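Local coordinates for 2'-deoxycytidine 5'-triphosphate deaminase (PDB 2R9Q), which probably catalyses the hydrolytic deamination of dCTP to dUTP and ammonia, at residues B[153-158]-B[225-231]; B[90-96]-B[144-150]. All blocks are in the same frame, centred on the assembly; numbering follows the deposited sequence.

Interaction 1 of 2, residues B[153-158]-B[225-231]; sequences FPIVVR and TAVVDVD
A short parallel beta bridge closed by a salt-bridge network shows how two related domains can be sewn together: 153-158 belongs to the N-terminal and 225-231 to the C-terminal dCTP deaminase domain. Their end-to-end lines are 31° apart; both are extended as far as Asp229, after which 225-231 turns at Val230 and Asp231. Ile155 pairs with Val228 (CA-CA 4.4 Å) and Val156 with Asp229 (CA-CA 4.6 Å). Val228 N donates to Pro154 O (2.7 Å), Val156 N to Val228 O (2.8 Å) and Val230 N to Val156 O (3.2 Å), the alternation of a parallel ladder. Strand 155-157 is the middle of a three-stranded mixed sheet, Ile155 and Val157 bonding through their backbones to Leu86 and Ala84 of antiparallel strand 84-86. Ile155 (p rotamer) and Val228 (t) share one face; on the other, Val156 CG1 reaches Val227 CG2 at 3.8 Å. Phe153 puts its ring edge against Thr225, CD1 to OG1 3.6 Å. Asp229 OD1 accepts from Asp231 N (3.0 Å), an Asx turn. Arg158, sideways at CA-CB, curls through chi1 p, chi2 t and chi3 p so that NH1 binds Asp229 OD1 (3.0 Å) and Asp231 OD2 (2.9 Å), and Arg158 NH2 binds Asp229 OD2 (3.0 Å).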
loop_
_atom_site.group_PDB
_atom_site.type_symbol
_atom_site.label_atom_id
_atom_site.label_comp_id
_atom_site.label_asym_id
_atom_site.label_seq_id
_atom_site.Cartn_x
_atom_site.Cartn_y
_atom_site.Cartn_z
ATOM N N PHE B 153 -3.653 -13.781 1.690
ATOM C CA PHE B 153 -4.998 -14.283 1.864
ATOM C C PHE B 153 -5.382 -14.290 3.317
ATOM O O PHE B 153 -4.620 -14.784 4.175
ATOM C CB PHE B 153 -5.185 -15.736 1.323
ATOM C CG PHE B 153 -4.601 -15.979 -0.041
ATOM C CD1 PHE B 153 -5.150 -15.418 -1.146
ATOM C CD2 PHE B 153 -3.535 -16.825 -0.208
ATOM C CE1 PHE B 153 -4.612 -15.633 -2.362
ATOM C CE2 PHE B 153 -2.998 -17.028 -1.423
ATOM C CZ PHE B 153 -3.544 -16.427 -2.494
ATOM N N PRO B 154 -6.592 -13.788 3.614
ATOM C CA PRO B 154 -7.083 -14.050 4.951
ATOM C C PRO B 154 -7.414 -15.546 5.104
ATOM O O PRO B 154 -7.812 -16.222 4.122
ATOM C CB PRO B 154 -8.307 -13.167 5.029
ATOM C CG PRO B 154 -8.790 -13.044 3.592
ATOM C CD PRO B 154 -7.538 -12.975 2.820
ATOM N N ILE B 155 -7.205 -16.074 6.294
ATOM C CA ILE B 155 -7.313 -17.513 6.519
ATOM C C ILE B 155 -8.243 -17.857 7.656
ATOM O O ILE B 155 -8.464 -17.051 8.529
ATOM C CB ILE B 155 -5.945 -18.189 6.652
ATOM C CG1 ILE B 155 -5.178 -17.718 7.886
ATOM C CG2 ILE B 155 -5.137 -18.024 5.349
ATOM C CD1 ILE B 155 -4.011 -18.630 8.295
ATOM N N VAL B 156 -8.839 -19.045 7.602
ATOM C CA VAL B 156 -9.524 -19.608 8.773
ATOM C C VAL B 156 -8.742 -20.796 9.348
ATOM O O VAL B 156 -8.328 -21.699 8.617
ATOM C CB VAL B 156 -11.087 -19.901 8.563
ATOM C CG1 VAL B 156 -11.411 -20.151 7.115
ATOM C CG2 VAL B 156 -11.561 -21.064 9.431
ATOM N N VAL B 157 -8.548 -20.740 10.663
ATOM C CA VAL B 157 -7.838 -21.746 11.459
ATOM C C VAL B 157 -8.648 -22.153 12.669
ATOM O O VAL B 157 -9.554 -21.455 13.088
ATOM C CB VAL B 157 -6.401 -21.278 11.917
ATOM C CG1 VAL B 157 -5.597 -20.788 10.717
ATOM C CG2 VAL B 157 -6.454 -20.246 13.079
ATOM N N ARG B 158 -8.302 -23.291 13.238
ATOM C CA ARG B 158 -8.965 -23.800 14.406
ATOM C C ARG B 158 -8.064 -24.756 15.152
ATOM O O ARG B 158 -6.954 -25.070 14.705
ATOM C CB ARG B 158 -10.251 -24.524 14.008
ATOM C CG ARG B 158 -10.017 -25.677 13.021
ATOM C CD ARG B 158 -11.289 -26.312 12.626
ATOM N NE ARG B 158 -12.184 -25.393 11.942
ATOM C CZ ARG B 158 -12.103 -25.086 10.655
ATOM N NH1 ARG B 158 -11.154 -25.600 9.902
ATOM N NH2 ARG B 158 -12.981 -24.253 10.111
ATOM N N THR B 225 -9.769 -11.598 -1.610
ATOM C CA THR B 225 -10.308 -12.903 -1.825
ATOM C C THR B 225 -11.251 -13.238 -0.688
ATOM O O THR B 225 -11.353 -12.510 0.281
ATOM C CB THR B 225 -9.166 -14.001 -1.935
ATOM O OG1 THR B 225 -8.503 -14.167 -0.669
ATOM C CG2 THR B 225 -8.117 -13.687 -3.058
ATOM N N ALA B 226 -11.959 -14.347 -0.833
ATOM C CA ALA B 226 -12.622 -15.008 0.285
ATOM C C ALA B 226 -11.541 -15.493 1.258
ATOM O O ALA B 226 -10.334 -15.378 0.982
ATOM C CB ALA B 226 -13.514 -16.177 -0.229
ATOM N N VAL B 227 -11.970 -16.007 2.413
ATOM C CA VAL B 227 -11.059 -16.490 3.436
ATOM C C VAL B 227 -10.643 -17.904 3.046
ATOM O O VAL B 227 -11.435 -18.615 2.486
ATOM C CB VAL B 227 -11.691 -16.438 4.858
ATOM C CG1 VAL B 227 -12.103 -15.029 5.192
ATOM C CG2 VAL B 227 -12.892 -17.382 4.950
ATOM N N VAL B 228 -9.394 -18.284 3.286
ATOM C CA VAL B 228 -8.973 -19.630 3.008
ATOM C C VAL B 228 -8.984 -20.479 4.255
ATOM O O VAL B 228 -8.249 -20.188 5.169
ATOM C CB VAL B 228 -7.568 -19.721 2.386
ATOM C CG1 VAL B 228 -7.225 -21.199 2.138
ATOM C CG2 VAL B 228 -7.505 -18.940 1.118
ATOM N N ASP B 229 -9.821 -21.523 4.271
ATOM C CA ASP B 229 -9.771 -22.564 5.301
ATOM C C ASP B 229 -8.550 -23.469 5.071
ATOM O O ASP B 229 -8.462 -24.187 4.081
ATOM C CB ASP B 229 -11.075 -23.378 5.350
ATOM C CG ASP B 229 -11.270 -24.133 6.675
ATOM O OD1 ASP B 229 -10.292 -24.709 7.205
ATOM O OD2 ASP B 229 -12.421 -24.173 7.182
ATOM N N VAL B 230 -7.614 -23.391 6.011
ATOM C CA VAL B 230 -6.342 -24.091 5.949
ATOM C C VAL B 230 -6.479 -25.599 6.169
ATOM O O VAL B 230 -5.588 -26.365 5.825
ATOM C CB VAL B 230 -5.301 -23.485 6.956
ATOM C CG1 VAL B 230 -5.176 -21.963 6.735
ATOM C CG2 VAL B 230 -5.620 -23.855 8.423
ATOM N N ASP B 231 -7.606 -26.008 6.749
ATOM C CA ASP B 231 -7.971 -27.435 6.848
ATOM C C ASP B 231 -8.613 -28.000 5.564
ATOM O O ASP B 231 -8.563 -29.168 5.349
ATOM C CB ASP B 231 -8.867 -27.686 8.057
ATOM C CG ASP B 231 -8.216 -27.291 9.381
ATOM O OD1 ASP B 231 -7.028 -26.925 9.403
ATOM O OD2 ASP B 231 -8.900 -27.336 10.428
#

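Interaction 2 of 2, residues B[90-96]-B[144-150]; sequences CVYIVPL and LYLEISP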
loop_
_atom_site.group_PDB
_atom_site.type_symbol
_atom_site.label_atom_id
_atom_site.label_comp_id
_atom_site.label_asym_id
_atom_site.label_seq_id
_atom_site.Cartn_x
_atom_site.Cartn_y
_atom_site.Cartn_z
ATOM N N CYS B 90 -1.968 -8.815 10.247
ATOM C CA CYS B 90 -2.263 -8.938 11.684
ATOM C C CYS B 90 -1.443 -10.055 12.239
ATOM O O CYS B 90 -1.172 -10.992 11.523
ATOM C CB CYS B 90 -3.753 -9.196 11.943
ATOM S SG CYS B 90 -4.787 -7.823 11.494
ATOM N N VAL B 91 -1.061 -9.924 13.514
ATOM C CA VAL B 91 -0.137 -10.840 14.160
ATOM C C VAL B 91 -0.871 -11.549 15.296
ATOM O O VAL B 91 -1.566 -10.935 16.105
ATOM C CB VAL B 91 1.181 -10.117 14.627
ATOM C CG1 VAL B 91 2.230 -11.096 15.095
ATOM C CG2 VAL B 91 1.735 -9.225 13.525
ATOM N N TYR B 92 -0.753 -12.863 15.293
ATOM C CA TYR B 92 -1.382 -13.732 16.280
ATOM C C TYR B 92 -0.363 -14.680 16.863
ATOM O O TYR B 92 0.477 -15.195 16.147
ATOM C CB TYR B 92 -2.537 -14.545 15.649
ATOM C CG TYR B 92 -3.570 -13.724 14.909
ATOM C CD1 TYR B 92 -4.674 -13.199 15.562
ATOM C CD2 TYR B 92 -3.433 -13.476 13.560
ATOM C CE1 TYR B 92 -5.612 -12.454 14.890
ATOM C CE2 TYR B 92 -4.357 -12.732 12.868
ATOM C CZ TYR B 92 -5.452 -12.220 13.528
ATOM O OH TYR B 92 -6.364 -11.489 12.807
ATOM N N ILE B 93 -0.403 -14.876 18.172
ATOM C CA ILE B 93 0.385 -15.928 18.837
ATOM C C ILE B 93 -0.574 -17.031 19.280
ATOM O O ILE B 93 -1.641 -16.759 19.827
ATOM C CB ILE B 93 1.227 -15.421 20.053
ATOM C CG1 ILE B 93 1.911 -14.077 19.753
ATOM C CG2 ILE B 93 2.270 -16.454 20.476
ATOM C CD1 ILE B 93 2.927 -14.123 18.727
ATOM N N VAL B 94 -0.189 -18.274 18.983
ATOM C CA VAL B 94 -1.007 -19.458 19.224
ATOM C C VAL B 94 -0.203 -20.537 19.955
ATOM O O VAL B 94 0.762 -21.075 19.395
ATOM C CB VAL B 94 -1.607 -20.000 17.919
ATOM C CG1 VAL B 94 -2.465 -21.201 18.197
ATOM C CG2 VAL B 94 -2.398 -18.917 17.244
ATOM N N PRO B 95 -0.575 -20.832 21.224
ATOM C CA PRO B 95 -0.039 -22.042 21.861
ATOM C C PRO B 95 -0.369 -23.282 21.068
ATOM O O PRO B 95 -1.497 -23.468 20.611
ATOM C CB PRO B 95 -0.694 -22.058 23.260
ATOM C CG PRO B 95 -1.026 -20.617 23.537
ATOM C CD PRO B 95 -1.408 -20.061 22.160
ATOM N N LEU B 96 0.650 -24.106 20.887
ATOM C CA LEU B 96 0.532 -25.297 20.119
ATOM C C LEU B 96 0.149 -26.426 21.067
ATOM O O LEU B 96 0.451 -26.372 22.253
ATOM C CB LEU B 96 1.841 -25.554 19.358
ATOM C CG LEU B 96 2.274 -24.564 18.256
ATOM C CD1 LEU B 96 3.720 -24.869 17.800
ATOM C CD2 LEU B 96 1.318 -24.539 17.073
ATOM N N LEU B 144 5.450 -24.942 23.109
ATOM C CA LEU B 144 5.724 -24.354 21.804
ATOM C C LEU B 144 4.586 -23.400 21.411
ATOM O O LEU B 144 3.417 -23.603 21.772
ATOM C CB LEU B 144 5.919 -25.443 20.736
ATOM C CG LEU B 144 7.067 -26.458 20.844
ATOM C CD1 LEU B 144 6.864 -27.631 19.839
ATOM C CD2 LEU B 144 8.459 -25.828 20.669
ATOM N N TYR B 145 4.964 -22.351 20.682
ATOM C CA TYR B 145 4.043 -21.326 20.224
ATOM C C TYR B 145 4.268 -21.090 18.751
ATOM O O TYR B 145 5.410 -21.195 18.275
ATOM C CB TYR B 145 4.240 -20.040 21.020
ATOM C CG TYR B 145 3.973 -20.204 22.492
ATOM C CD1 TYR B 145 2.735 -19.873 23.042
ATOM C CD2 TYR B 145 4.949 -20.716 23.345
ATOM C CE1 TYR B 145 2.480 -20.042 24.391
ATOM C CE2 TYR B 145 4.688 -20.900 24.688
ATOM C CZ TYR B 145 3.452 -20.560 25.205
ATOM O OH TYR B 145 3.192 -20.715 26.546
ATOM N N LEU B 146 3.175 -20.850 18.021
ATOM C CA LEU B 146 3.261 -20.384 16.620
ATOM C C LEU B 146 2.778 -18.937 16.481
ATOM O O LEU B 146 1.660 -18.594 16.820
ATOM C CB LEU B 146 2.542 -21.306 15.632
ATOM C CG LEU B 146 2.895 -21.203 14.142
ATOM C CD1 LEU B 146 4.333 -21.580 13.882
ATOM C CD2 LEU B 146 1.962 -22.018 13.241
ATOM N N GLU B 147 3.678 -18.087 16.027
ATOM C CA GLU B 147 3.327 -16.775 15.526
ATOM C C GLU B 147 2.805 -16.875 14.085
ATOM O O GLU B 147 3.445 -17.490 13.236
ATOM C CB GLU B 147 4.540 -15.905 15.577
ATOM C CG GLU B 147 4.302 -14.440 15.472
ATOM C CD GLU B 147 5.577 -13.653 15.859
ATOM O OE1 GLU B 147 6.437 -13.428 14.963
ATOM O OE2 GLU B 147 5.712 -13.280 17.066
ATOM N N ILE B 148 1.635 -16.287 13.833
ATOM C CA ILE B 148 0.990 -16.340 12.533
ATOM C C ILE B 148 0.622 -14.953 12.081
ATOM O O ILE B 148 -0.119 -14.234 12.747
ATOM C CB ILE B 148 -0.325 -17.228 12.482
ATOM C CG1 ILE B 148 -0.148 -18.615 13.076
ATOM C CG2 ILE B 148 -0.860 -17.366 11.023
ATOM C CD1 ILE B 148 -1.456 -19.368 13.367
ATOM N N SER B 149 1.118 -14.607 10.905
ATOM C CA SER B 149 0.659 -13.430 10.176
ATOM C C SER B 149 0.374 -13.736 8.704
ATOM O O SER B 149 1.303 -13.928 7.911
ATOM C CB SER B 149 1.670 -12.288 10.275
ATOM O OG SER B 149 1.049 -11.109 9.848
ATOM N N PRO B 150 -0.906 -13.786 8.330
ATOM C CA PRO B 150 -1.267 -13.933 6.904
ATOM C C PRO B 150 -0.831 -12.714 6.097
ATOM O O PRO B 150 -0.998 -11.621 6.545
ATOM C CB PRO B 150 -2.795 -14.040 6.945
ATOM C CG PRO B 150 -3.107 -14.398 8.362
ATOM C CD PRO B 150 -2.112 -13.713 9.165
HETATM O O HOH W 1 3.112 -26.286 23.697
#
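How side chains fit together across an antiparallel pair is well illustrated here, in a beta sheet of the N-terminal domain, a member of the dUTPase clan. Strands 91-96 and 144-150 approach to 4.5 Å between axes with their directions 151° apart. Tyr92-Ile148 and Val94-Leu146 are the hydrogen-bonded pairs, each joined by two backbone bonds (Tyr92 N to Ile148 O 3.0 Å, Leu146 N to Val94 O 2.8 Å, for example); Ile93-Glu147 and Pro95-Tyr145 are non-hydrogen-bonded. On the face of Tyr92, Val94, Leu146 and Ile148 the contacts are diagonal: Val94 CG2 meets Ile148 CD1 at 4.0 Å, while Leu96, turned toward the partner strand, fits over it with CD1 3.7 Å from Leu144 CB and CD2 3.7 Å from Leu146 CB. The opposite face carries Ile93, Pro95, Tyr145 and Glu147. There the Tyr145 side chain fills the gap beside Ile93 and Pro95, its CB 4.1 Å from Ile93 CG2 and its CE1 3.7 Å from Pro95 CG. At one end Ser149 OG bonds Cys90 O (2.8 Å) and also Arg151; at the other, a water bridges Leu96 O (3.0 Å) and Leu144 N (2.8 Å). Glu147 sends its carboxylate to Ser57, and Tyr92 its hydroxyl to the backbone N of Glu87 of its own chain. Strand 50-54 bonds to 91-101 on one flank and strand 121-127 to 143-150 on the other, while Leu86 of strand 84-86 packs on Tyr92, Ile148 and Pro150.

From the N terminus, the chain first passes through 90-96, and interaction 2 closes a loop of 47 intervening residues when strand 143-150 returns antiparallel, wholly within the N-terminal domain. Only a few residues later, strand 155-157 opens interaction 1, whose 66-residue loop runs into the C-terminal domain before 225-231 comes back alongside. The two loops therefore follow in series, neither enclosing nor crossing the other. Their centres lie 14 Å apart, yet they touch, Ile155 CG1 packing on Pro150 CG at 3.9 Å. Interaction 2 joins two strands of one of the N-terminal antiparallel sheets; interaction 1 brings a C-terminal strand into a small mixed sheet whose other two strands, 84-86 and 155-157, are N-terminal. Both also meet the second subunit.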